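Local atomic coordinates of putative flagellar hook-associated protein (Vibrio parahaemolyticus, PDB entry 3PWX), a protein that probably serves as a structural component of the bacterial flagellum, a putative hook-associated protein of the flagellin family. Residues S46-I57 against L78-F89; V118-R126 against D137-L146. All blocks are in the same frame, centred on the assembly; numbering follows the deposited sequence.

Contact 1: S46-I57 against L78-F89; sequences SVSESLKSMRDI and LKSYRDSIESSF. Unlike the reference sequence in segment 46-57: Ser48 (reference Asn).
A water molecule joins the two helices along one side of their interface: it lies 2.9 Å from Ser50 OG and 2.7 Å from Ser84 OG, hydrogen-bonded to both, and also bonds to Ser46 OG and, weakly, to the carbonyl of Ser84. Next to this serine cluster the packing turns apolar. Tyr81 enters as a knob among Ser50, Ser53, Met54 and Ile57, with Ser53 CB over one face of its ring in a CH-pi contact, 3.5 Å from the centroid and 16° off the normal. Ile57 CD1 meets the same ring at its edge. The next knob, Ile85, settles among Val47, Ser50, Leu51 and Met54, its CG1 3.5 Å from Ser50 CB. Selenomethionine Met54 runs CG anti to the backbone N (chi1 173°), then bends at its last torsion, which carries CE 3.5 Å from Tyr81 CB while CG rests on Leu78 CD2. These knobs-into-holes seat two antiparallel segments of the flagellin N-terminal helical region, whose axes approach to 9.1 Å at 163°. Helix 172-223 packs against Val47, Leu51 and Met54, and helix 154-166 covers Met54 and Leu78 through Ile158, forming with helices 7-61 and 71-89 a four-helix bundle at this level.

Contact 2: V118-R126 against D137-L146; sequences VVEGNSDVR and DSNMTAQEIL
Asn139 holds CG between its own backbone N and carbonyl carbon (chi1 67°), and with chi2 at -42° its amide reaches the backbone of Asp124 and Arg126 at once. ND2 donates to Asp124 O over 2.8 Å in an almost straight bond, 179° at the hydrogen, lying in both the amide plane and the carbonyl plane. OD1 receives Arg126 N at 2.7 Å, but this donor stands well above the carbonyl plane of the amide. The two bonds, to the residues before and after Val125, hold the amide's rotation and make a side-chain-to-backbone tie between two loops. A step further on, the backbone takes over: Ser138 N donates to Arg126 O at 2.9 Å, and Ser138 OG adds a weak bond to the same oxygen.

Toward the helix, Thr141 is the N-cap of 142-145. Its OG1 accepts from Glu144 N at 3.0 Å while also lying against Ser123 CB, 3.5 Å away. A water links Asn122 O, to which it donates, with Gln143 N, and Asn122 OD1 closes an Asx turn on Asp124 N at 3.0 Å. Beyond, Val119 crosses Gln143 at an angle, CG1 against CB, while its CG2 touches Leu146 CD1 at 4.0 Å.

The side chain of Arg126 lies about 6 Å from that of His97, a magnesium-binding residue, though no metal is bound to this chain. Thr103 OG1 is hydrogen-bonded to Asn122 ND2 and Asp124 OD2. Asp137 makes backbone hydrogen bonds to the second subunit. Strand 118-119 pairs with strand 110-111, Met140 and Ile145 pack on helix 172-223, and helix 71-89 adjoins the short helix 142-145.

Overall arrangement
Contact 1 and contact 2 follow one another along the chain, their centres about 19 Å apart, and meet at Phe89. The ring that touches Val47 in contact 1 also packs on Ala142, Ile145 and Leu146 of contact 2, so the end of segment 78-89 abuts the short helix 142-145. Contact 1 belongs to the helical bundle: none of its touching residues is exposed, and interlocking side chains do most of the work, with one water among serines. Contact 2 mixes buried and exposed residues, and hydrogen bonds to loop backbone carry much of it. Helix 172-223 borders both contacts.

Contact 1: S46-I57 against L78-F89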
# COMPACT_ATOMS: atom_id res chain seq x y z
N SER A 46 4.73 -4.62 -24.87
CA SER A 46 5.78 -4.69 -25.90
C SER A 46 6.86 -5.75 -25.63
O SER A 46 7.26 -6.43 -26.57
CB SER A 46 6.42 -3.31 -26.10
OG SER A 46 7.63 -3.40 -26.79
N VAL A 47 7.31 -5.90 -24.37
CA VAL A 47 8.20 -6.98 -23.96
C VAL A 47 7.52 -8.29 -24.29
O VAL A 47 8.17 -9.16 -24.79
CB VAL A 47 8.57 -6.96 -22.45
CG1 VAL A 47 9.32 -8.23 -22.03
CG2 VAL A 47 9.43 -5.74 -22.10
N SER A 48 6.21 -8.44 -24.09
CA SER A 48 5.60 -9.72 -24.40
C SER A 48 5.46 -10.04 -25.89
O SER A 48 5.59 -11.22 -26.27
CB SER A 48 4.27 -9.87 -23.73
OG SER A 48 3.32 -9.20 -24.50
N GLU A 49 5.18 -9.03 -26.72
CA GLU A 49 5.25 -9.18 -28.22
C GLU A 49 6.61 -9.60 -28.70
O GLU A 49 6.74 -10.48 -29.56
CB GLU A 49 4.84 -7.91 -28.95
CG GLU A 49 3.30 -7.81 -29.17
CD GLU A 49 2.83 -6.36 -29.30
OE1 GLU A 49 3.29 -5.52 -28.47
OE2 GLU A 49 2.00 -6.05 -30.20
N SER A 50 7.64 -8.99 -28.13
CA SER A 50 8.96 -9.40 -28.49
C SER A 50 9.22 -10.80 -28.02
O SER A 50 9.91 -11.53 -28.68
CB SER A 50 9.99 -8.47 -27.92
OG SER A 50 9.84 -7.18 -28.44
N LEU A 51 8.65 -11.21 -26.90
CA LEU A 51 9.00 -12.57 -26.45
C LEU A 51 8.36 -13.61 -27.38
O LEU A 51 8.94 -14.65 -27.65
CB LEU A 51 8.58 -12.81 -25.02
CG LEU A 51 9.51 -12.13 -24.04
CD1 LEU A 51 8.84 -12.15 -22.61
CD2 LEU A 51 10.87 -12.79 -24.04
N LYS A 52 7.17 -13.26 -27.86
CA LYS A 52 6.38 -14.03 -28.79
C LYS A 52 7.14 -14.21 -30.14
O LYS A 52 7.38 -15.34 -30.57
CB LYS A 52 5.06 -13.28 -28.94
CG LYS A 52 4.02 -13.91 -29.71
CD LYS A 52 3.57 -15.20 -29.11
CE LYS A 52 3.20 -16.21 -30.23
NZ LYS A 52 2.59 -15.58 -31.45
N SER A 53 7.57 -13.12 -30.77
CA SER A 53 8.31 -13.21 -32.01
C SER A 53 9.62 -13.98 -31.84
O SER A 53 10.02 -14.76 -32.71
CB SER A 53 8.60 -11.83 -32.60
OG SER A 53 7.45 -11.03 -32.46
N MSE A 54 10.29 -13.76 -30.71
CA MSE A 54 11.52 -14.47 -30.50
C MSE A 54 11.18 -15.97 -30.41
O MSE A 54 11.86 -16.77 -31.01
CB MSE A 54 12.18 -13.92 -29.28
CG MSE A 54 13.38 -14.62 -28.78
SE MSE A 54 14.06 -13.52 -27.27
CE MSE A 54 14.52 -11.93 -28.30
N ARG A 55 10.10 -16.34 -29.73
CA ARG A 55 9.79 -17.76 -29.63
C ARG A 55 9.42 -18.43 -31.00
O ARG A 55 9.75 -19.59 -31.23
CB ARG A 55 8.70 -17.94 -28.64
CG ARG A 55 8.62 -19.26 -28.02
CD ARG A 55 7.25 -19.26 -27.40
NE ARG A 55 6.91 -20.44 -26.62
CZ ARG A 55 5.97 -21.33 -26.95
NH1 ARG A 55 5.26 -21.21 -28.09
NH2 ARG A 55 5.74 -22.34 -26.11
N ASP A 56 8.78 -17.69 -31.89
CA ASP A 56 8.37 -18.19 -33.17
C ASP A 56 9.56 -18.49 -34.08
O ASP A 56 9.52 -19.43 -34.92
CB ASP A 56 7.48 -17.15 -33.84
CG ASP A 56 6.08 -17.09 -33.26
OD1 ASP A 56 5.65 -17.95 -32.44
OD2 ASP A 56 5.40 -16.12 -33.62
N ILE A 57 10.61 -17.69 -33.92
CA ILE A 57 11.86 -17.82 -34.66
C ILE A 57 12.66 -19.03 -34.19
O ILE A 57 13.14 -19.84 -35.01
CB ILE A 57 12.73 -16.55 -34.53
CG1 ILE A 57 12.14 -15.39 -35.35
CG2 ILE A 57 14.17 -16.84 -34.92
CD1 ILE A 57 12.63 -14.02 -34.89
N LEU A 78 16.41 -12.18 -34.18
CA LEU A 78 16.55 -12.49 -32.75
C LEU A 78 17.21 -11.35 -32.02
O LEU A 78 16.64 -10.84 -31.02
CB LEU A 78 17.31 -13.78 -32.46
CG LEU A 78 16.55 -15.09 -32.69
CD1 LEU A 78 17.55 -16.24 -32.59
CD2 LEU A 78 15.32 -15.30 -31.74
N LYS A 79 18.36 -10.91 -32.52
CA LYS A 79 19.02 -9.75 -31.96
C LYS A 79 18.14 -8.51 -31.90
O LYS A 79 18.31 -7.73 -31.01
CB LYS A 79 20.33 -9.44 -32.68
CG LYS A 79 21.53 -10.33 -32.30
CD LYS A 79 22.74 -9.99 -33.22
CE LYS A 79 23.91 -10.96 -33.04
NZ LYS A 79 25.06 -10.73 -34.02
N SER A 80 17.20 -8.35 -32.83
CA SER A 80 16.26 -7.22 -32.80
C SER A 80 15.32 -7.21 -31.64
O SER A 80 15.18 -6.17 -30.98
CB SER A 80 15.37 -7.18 -34.02
OG SER A 80 15.76 -6.06 -34.75
N TYR A 81 14.66 -8.35 -31.42
CA TYR A 81 13.72 -8.54 -30.32
C TYR A 81 14.46 -8.54 -28.97
O TYR A 81 13.97 -7.97 -28.00
CB TYR A 81 12.85 -9.79 -30.55
CG TYR A 81 12.00 -9.67 -31.82
CD1 TYR A 81 11.03 -8.67 -31.91
CD2 TYR A 81 12.18 -10.50 -32.91
CE1 TYR A 81 10.23 -8.51 -33.03
CE2 TYR A 81 11.37 -10.35 -34.08
CZ TYR A 81 10.39 -9.34 -34.10
OH TYR A 81 9.56 -9.09 -35.14
N ARG A 82 15.65 -9.11 -28.96
CA ARG A 82 16.55 -9.02 -27.85
C ARG A 82 16.80 -7.56 -27.47
O ARG A 82 16.64 -7.21 -26.29
CB ARG A 82 17.84 -9.75 -28.11
CG ARG A 82 18.80 -9.75 -26.93
CD ARG A 82 20.22 -10.03 -27.40
NE ARG A 82 20.76 -8.89 -28.13
CZ ARG A 82 21.93 -8.89 -28.79
NH1 ARG A 82 22.32 -7.82 -29.47
NH2 ARG A 82 22.66 -9.99 -28.82
N ASP A 83 17.11 -6.71 -28.44
CA ASP A 83 17.48 -5.34 -28.09
C ASP A 83 16.28 -4.56 -27.64
O ASP A 83 16.31 -3.89 -26.62
CB ASP A 83 18.13 -4.62 -29.26
CG ASP A 83 19.49 -5.20 -29.62
OD1 ASP A 83 20.05 -6.03 -28.87
OD2 ASP A 83 20.00 -4.79 -30.70
N SER A 84 15.21 -4.70 -28.41
CA SER A 84 13.91 -4.15 -28.09
C SER A 84 13.37 -4.50 -26.65
O SER A 84 12.69 -3.69 -26.00
CB SER A 84 12.96 -4.58 -29.21
OG SER A 84 11.59 -4.53 -28.82
N ILE A 85 13.70 -5.69 -26.16
CA ILE A 85 13.31 -6.09 -24.81
C ILE A 85 14.23 -5.41 -23.80
O ILE A 85 13.78 -5.02 -22.72
CB ILE A 85 13.40 -7.61 -24.65
CG1 ILE A 85 12.17 -8.28 -25.24
CG2 ILE A 85 13.55 -8.02 -23.22
CD1 ILE A 85 12.48 -9.71 -25.81
N GLU A 86 15.49 -5.22 -24.16
CA GLU A 86 16.38 -4.45 -23.32
C GLU A 86 15.92 -3.01 -23.20
O GLU A 86 15.90 -2.48 -22.11
CB GLU A 86 17.79 -4.48 -23.86
CG GLU A 86 18.71 -3.40 -23.22
CD GLU A 86 20.13 -3.59 -23.66
OE1 GLU A 86 20.99 -3.93 -22.80
OE2 GLU A 86 20.37 -3.49 -24.90
N SER A 87 15.50 -2.41 -24.32
CA SER A 87 14.94 -1.05 -24.33
C SER A 87 13.70 -0.81 -23.49
O SER A 87 13.50 0.30 -22.96
CB SER A 87 14.54 -0.64 -25.74
OG SER A 87 15.65 -0.02 -26.33
N SER A 88 12.80 -1.80 -23.50
CA SER A 88 11.58 -1.68 -22.75
C SER A 88 11.91 -1.76 -21.28
O SER A 88 11.39 -0.98 -20.52
CB SER A 88 10.59 -2.75 -23.17
OG SER A 88 10.29 -2.61 -24.57
N PHE A 89 12.82 -2.62 -20.85
CA PHE A 89 13.06 -2.67 -19.39
C PHE A 89 13.87 -1.48 -18.87
O PHE A 89 13.98 -1.32 -17.65
CB PHE A 89 13.77 -3.95 -18.98
CG PHE A 89 12.87 -5.07 -18.80
CD1 PHE A 89 11.98 -5.09 -17.73
CD2 PHE A 89 12.88 -6.13 -19.69
CE1 PHE A 89 11.11 -6.15 -17.55
CE2 PHE A 89 12.00 -7.20 -19.52
CZ PHE A 89 11.13 -7.22 -18.45
O HOH W 1 10.02 -4.89 -26.65

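Contact 2: V118-R126 against D137-L146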
# COMPACT_ATOMS: atom_id res chain seq x y z
N VAL A 118 23.44 -7.89 -17.34
CA VAL A 118 23.41 -7.89 -15.88
C VAL A 118 22.23 -7.01 -15.37
O VAL A 118 22.03 -5.87 -15.83
CB VAL A 118 24.78 -7.42 -15.26
CG1 VAL A 118 24.57 -6.86 -13.81
CG2 VAL A 118 25.81 -8.53 -15.28
N VAL A 119 21.42 -7.51 -14.44
CA VAL A 119 20.37 -6.64 -13.94
C VAL A 119 20.91 -5.69 -12.92
O VAL A 119 21.30 -6.11 -11.83
CB VAL A 119 19.13 -7.39 -13.44
CG1 VAL A 119 18.15 -6.37 -12.89
CG2 VAL A 119 18.43 -8.17 -14.61
N GLU A 120 20.95 -4.40 -13.24
CA GLU A 120 21.42 -3.47 -12.19
C GLU A 120 20.33 -2.78 -11.40
O GLU A 120 20.64 -2.19 -10.39
CB GLU A 120 22.38 -2.44 -12.72
CG GLU A 120 23.83 -2.84 -12.55
CD GLU A 120 24.66 -2.27 -13.67
OE1 GLU A 120 24.13 -1.36 -14.36
OE2 GLU A 120 25.81 -2.73 -13.91
N GLY A 121 19.07 -2.87 -11.83
CA GLY A 121 17.97 -2.38 -11.02
C GLY A 121 17.94 -3.23 -9.78
O GLY A 121 18.51 -4.33 -9.81
N ASN A 122 17.30 -2.76 -8.70
CA ASN A 122 17.05 -3.58 -7.53
C ASN A 122 15.56 -3.92 -7.56
O ASN A 122 14.90 -3.64 -8.56
CB ASN A 122 17.53 -2.89 -6.21
CG ASN A 122 16.68 -1.63 -5.85
OD1 ASN A 122 15.49 -1.58 -6.14
ND2 ASN A 122 17.29 -0.63 -5.26
N SER A 123 15.00 -4.50 -6.49
CA SER A 123 13.60 -4.91 -6.58
C SER A 123 12.68 -4.27 -5.51
O SER A 123 11.61 -4.83 -5.11
CB SER A 123 13.52 -6.42 -6.63
OG SER A 123 13.77 -6.90 -5.34
N ASP A 124 13.11 -3.09 -5.06
CA ASP A 124 12.39 -2.30 -4.11
C ASP A 124 11.06 -1.78 -4.64
O ASP A 124 10.94 -1.43 -5.83
CB ASP A 124 13.24 -1.09 -3.74
CG ASP A 124 14.34 -1.43 -2.76
OD1 ASP A 124 14.57 -2.65 -2.55
OD2 ASP A 124 14.99 -0.49 -2.23
N VAL A 125 10.09 -1.64 -3.76
CA VAL A 125 8.82 -1.10 -4.20
C VAL A 125 8.76 0.35 -3.79
O VAL A 125 9.31 0.69 -2.79
CB VAL A 125 7.58 -1.89 -3.58
CG1 VAL A 125 7.62 -3.34 -4.12
CG2 VAL A 125 7.66 -1.89 -2.10
N ARG A 126 8.21 1.20 -4.63
CA ARG A 126 7.76 2.50 -4.22
C ARG A 126 6.26 2.39 -3.99
O ARG A 126 5.54 1.52 -4.60
CB ARG A 126 7.97 3.52 -5.33
CG ARG A 126 9.38 4.08 -5.48
CD ARG A 126 10.14 3.39 -6.57
NE ARG A 126 10.33 4.18 -7.78
CZ ARG A 126 9.95 3.78 -8.99
NH1 ARG A 126 10.20 4.52 -10.08
NH2 ARG A 126 9.33 2.62 -9.11
N ASP A 137 1.25 -0.02 -3.95
CA ASP A 137 2.56 -0.17 -4.60
C ASP A 137 2.44 0.26 -6.03
O ASP A 137 1.47 -0.06 -6.68
CB ASP A 137 3.09 -1.60 -4.48
CG ASP A 137 3.30 -2.05 -3.00
OD1 ASP A 137 3.42 -1.20 -2.05
OD2 ASP A 137 3.34 -3.29 -2.79
N SER A 138 3.41 0.99 -6.54
CA SER A 138 3.28 1.70 -7.81
C SER A 138 4.33 1.31 -8.82
O SER A 138 4.25 1.74 -10.00
CB SER A 138 3.34 3.21 -7.55
OG SER A 138 4.61 3.58 -7.03
N ASN A 139 5.28 0.46 -8.45
CA ASN A 139 6.22 -0.00 -9.47
C ASN A 139 6.28 -1.50 -9.78
O ASN A 139 5.81 -2.31 -8.99
CB ASN A 139 7.61 0.53 -9.18
CG ASN A 139 8.23 -0.06 -7.92
OD1 ASN A 139 7.58 -0.23 -6.86
ND2 ASN A 139 9.52 -0.36 -8.03
N MSE A 140 6.81 -1.87 -10.97
CA MSE A 140 7.23 -3.25 -11.22
C MSE A 140 8.75 -3.21 -11.36
O MSE A 140 9.31 -2.15 -11.58
CB MSE A 140 6.59 -3.87 -12.46
CG MSE A 140 5.09 -4.13 -12.39
SE MSE A 140 4.51 -5.22 -10.85
CE MSE A 140 5.44 -6.88 -11.27
N THR A 141 9.42 -4.34 -11.15
CA THR A 141 10.85 -4.35 -11.37
C THR A 141 11.36 -5.35 -12.39
O THR A 141 10.94 -6.51 -12.41
CB THR A 141 11.70 -4.45 -10.07
OG1 THR A 141 11.68 -5.79 -9.55
CG2 THR A 141 11.22 -3.42 -9.11
N ALA A 142 12.32 -4.90 -13.19
CA ALA A 142 13.03 -5.81 -14.11
C ALA A 142 13.64 -6.93 -13.28
O ALA A 142 13.61 -8.08 -13.64
CB ALA A 142 14.09 -5.06 -14.87
N GLN A 143 14.17 -6.60 -12.12
CA GLN A 143 14.83 -7.66 -11.38
C GLN A 143 13.93 -8.77 -10.92
O GLN A 143 14.35 -9.90 -10.89
CB GLN A 143 15.61 -7.12 -10.21
CG GLN A 143 16.23 -8.21 -9.45
CD GLN A 143 17.43 -7.71 -8.81
OE1 GLN A 143 18.49 -7.61 -9.48
NE2 GLN A 143 17.32 -7.33 -7.52
N GLU A 144 12.69 -8.48 -10.54
CA GLU A 144 11.76 -9.54 -10.21
C GLU A 144 11.23 -10.24 -11.47
O GLU A 144 11.10 -11.48 -11.49
CB GLU A 144 10.63 -9.00 -9.34
CG GLU A 144 9.51 -10.01 -9.16
CD GLU A 144 8.34 -9.44 -8.36
OE1 GLU A 144 8.55 -8.43 -7.62
OE2 GLU A 144 7.22 -10.01 -8.46
N ILE A 145 10.97 -9.47 -12.53
CA ILE A 145 10.39 -10.01 -13.78
C ILE A 145 11.31 -10.92 -14.60
O ILE A 145 10.85 -11.95 -15.18
CB ILE A 145 9.75 -8.88 -14.63
CG1 ILE A 145 8.53 -8.29 -13.82
CG2 ILE A 145 9.28 -9.38 -15.90
CD1 ILE A 145 8.03 -6.95 -14.31
N LEU A 146 12.60 -10.57 -14.62
CA LEU A 146 13.62 -11.30 -15.36
C LEU A 146 14.16 -12.52 -14.58
O LEU A 146 14.81 -13.41 -15.17
CB LEU A 146 14.76 -10.35 -15.75
CG LEU A 146 14.41 -9.42 -16.91
CD1 LEU A 146 15.60 -8.57 -17.41
CD2 LEU A 146 13.85 -10.19 -18.14
O HOH W 2 15.18 -4.07 -11.16